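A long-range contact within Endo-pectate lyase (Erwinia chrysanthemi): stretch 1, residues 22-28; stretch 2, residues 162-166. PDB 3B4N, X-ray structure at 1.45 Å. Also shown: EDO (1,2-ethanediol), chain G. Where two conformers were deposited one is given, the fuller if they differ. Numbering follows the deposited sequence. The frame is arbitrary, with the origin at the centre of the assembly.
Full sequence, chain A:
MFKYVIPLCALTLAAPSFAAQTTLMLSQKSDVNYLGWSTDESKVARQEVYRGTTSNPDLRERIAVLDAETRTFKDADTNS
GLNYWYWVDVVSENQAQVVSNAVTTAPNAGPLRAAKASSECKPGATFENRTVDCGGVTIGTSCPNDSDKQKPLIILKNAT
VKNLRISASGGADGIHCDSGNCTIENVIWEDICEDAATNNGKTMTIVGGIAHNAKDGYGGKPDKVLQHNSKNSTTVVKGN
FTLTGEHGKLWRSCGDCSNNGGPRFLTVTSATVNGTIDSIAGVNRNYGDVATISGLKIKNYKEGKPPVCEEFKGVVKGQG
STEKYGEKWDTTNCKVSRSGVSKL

Stretch 1, residues 22-28: TTLMLSQ
Stretch 2 162-166: KNLRI

This is a side-chain-mediated contact between two segments whose touching residues lie at least 138 positions apart in sequence, fastened by one arginine on a backbone carbonyl. Stretch 1 is extended throughout, with phi from -142° to -95° and psi from 126° to 154°. In stretch 2 the chain turns a corner at Asn 163 (phi/psi 59/67), and Leu 164 to Ile 166 run on as strand. The two strand axes point the same way within 22° and approach to 9.0 Å, too far for backbone pairing. Thr 23 CA and Asn 163 CA set the register at 7.1 Å.

Thr 23, Met 25 and Ser 27 point toward stretch 2; Thr 22, Leu 24 and Leu 26 point away. Met 25 (m, t, p) fills the gap. Its SD lies 3.6 Å from Asn 163 C, and its CE lies 3.8 Å from Arg 165 CB and over one face of the guanidinium.

Arg 165 (t, t, m, chi4 -85°) reaches back to stretch 1. Its NH1 and NH2 each donate a hydrogen bond to Leu 26 O, both 2.9 Å, so the carbonyl meets the guanidinium at its edge. Ser 27 CB sits 4.0 Å from Arg 165 NH2.

A 1,2-ethanediol, probably from the crystallisation liquor, lies beside Thr 23 (m), with Thr 23 OG1 2.6 Å from EDO O2. The contact buries 323 Å² in total.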

# COMPACT_ATOMS: atom_id res chain seq x y z
N THR A 22 -12.54 14.63 4.13
CA THR A 22 -11.58 13.65 4.60
C THR A 22 -12.36 12.41 5.01
O THR A 22 -13.34 12.52 5.74
CB THR A 22 -10.80 14.17 5.83
OG1 THR A 22 -10.13 15.39 5.49
CG2 THR A 22 -9.78 13.14 6.29
N THR A 23 -11.94 11.25 4.53
CA THR A 23 -12.58 9.99 4.89
C THR A 23 -11.54 9.15 5.62
O THR A 23 -10.42 8.96 5.14
CB THR A 23 -13.09 9.21 3.65
OG1 THR A 23 -14.14 9.96 3.02
CG2 THR A 23 -13.63 7.85 4.07
N LEU A 24 -11.93 8.67 6.79
CA LEU A 24 -11.06 7.89 7.66
C LEU A 24 -11.51 6.44 7.77
O LEU A 24 -12.70 6.14 7.78
CB LEU A 24 -11.06 8.53 9.05
CG LEU A 24 -10.20 7.87 10.14
CD1 LEU A 24 -8.74 7.92 9.72
CD2 LEU A 24 -10.38 8.61 11.47
N MET A 25 -10.52 5.54 7.84
CA MET A 25 -10.78 4.12 8.02
C MET A 25 -9.83 3.61 9.10
O MET A 25 -8.75 4.17 9.30
CB MET A 25 -10.55 3.34 6.73
CG MET A 25 -11.58 3.66 5.66
SD MET A 25 -11.19 2.82 4.13
CE MET A 25 -11.55 1.22 4.55
N LEU A 26 -10.24 2.55 9.77
CA LEU A 26 -9.46 1.96 10.85
C LEU A 26 -9.19 0.48 10.65
O LEU A 26 -10.04 -0.25 10.13
CB LEU A 26 -10.23 2.13 12.17
CG LEU A 26 -9.89 1.20 13.33
CD1 LEU A 26 -8.54 1.57 13.89
CD2 LEU A 26 -10.97 1.29 14.42
N SER A 27 -8.01 0.03 11.06
CA SER A 27 -7.69 -1.40 11.02
C SER A 27 -6.87 -1.75 12.26
O SER A 27 -5.85 -1.14 12.54
CB SER A 27 -6.89 -1.77 9.77
OG SER A 27 -6.73 -3.19 9.72
N GLN A 28 -7.33 -2.75 13.01
CA GLN A 28 -6.62 -3.15 14.22
C GLN A 28 -5.67 -4.31 13.95
O GLN A 28 -6.08 -5.34 13.41
CB GLN A 28 -7.63 -3.56 15.29
CG GLN A 28 -8.75 -2.55 15.49
CD GLN A 28 -9.75 -2.98 16.54
OE1 GLN A 28 -9.41 -3.14 17.71
NE2 GLN A 28 -11.00 -3.18 16.13
N LYS A 162 -10.90 4.92 -4.01
CA LYS A 162 -10.45 5.30 -2.69
C LYS A 162 -11.36 4.85 -1.57
O LYS A 162 -12.55 4.62 -1.79
CB LYS A 162 -10.21 6.81 -2.60
CG LYS A 162 -11.40 7.68 -2.92
CD LYS A 162 -10.95 9.15 -2.97
CE LYS A 162 -12.07 10.09 -3.30
NZ LYS A 162 -11.55 11.49 -3.43
N ASN A 163 -10.77 4.70 -0.39
CA ASN A 163 -11.48 4.32 0.83
C ASN A 163 -12.18 2.97 0.68
O ASN A 163 -13.40 2.88 0.69
CB ASN A 163 -12.52 5.39 1.18
CG ASN A 163 -11.94 6.79 1.17
OD1 ASN A 163 -12.52 7.71 0.60
ND2 ASN A 163 -10.79 6.95 1.80
N LEU A 164 -11.38 1.92 0.56
CA LEU A 164 -11.92 0.58 0.38
C LEU A 164 -11.16 -0.41 1.23
O LEU A 164 -9.96 -0.28 1.41
CB LEU A 164 -11.79 0.19 -1.10
CG LEU A 164 -12.24 -1.21 -1.54
CD1 LEU A 164 -13.76 -1.34 -1.42
CD2 LEU A 164 -11.80 -1.43 -2.99
N ARG A 165 -11.88 -1.40 1.76
CA ARG A 165 -11.26 -2.43 2.57
C ARG A 165 -11.46 -3.76 1.87
O ARG A 165 -12.56 -4.06 1.38
CB ARG A 165 -11.89 -2.50 3.97
CG ARG A 165 -11.17 -3.44 4.94
CD ARG A 165 -12.01 -3.68 6.19
NE ARG A 165 -12.44 -2.43 6.80
CZ ARG A 165 -11.72 -1.73 7.66
NH1 ARG A 165 -12.20 -0.59 8.15
NH2 ARG A 165 -10.53 -2.16 8.06
N ILE A 166 -10.39 -4.54 1.80
CA ILE A 166 -10.42 -5.86 1.18
C ILE A 166 -10.39 -6.87 2.32
O ILE A 166 -9.47 -6.86 3.14
CB ILE A 166 -9.18 -6.07 0.27
CG1 ILE A 166 -9.06 -4.92 -0.74
CG2 ILE A 166 -9.29 -7.42 -0.45
CD1 ILE A 166 -10.27 -4.76 -1.64
C1 EDO G . -11.78 12.60 0.66
O1 EDO G . -10.62 11.92 -0.08
C2 EDO G . -13.17 12.07 0.29
O2 EDO G . -13.21 10.56 0.67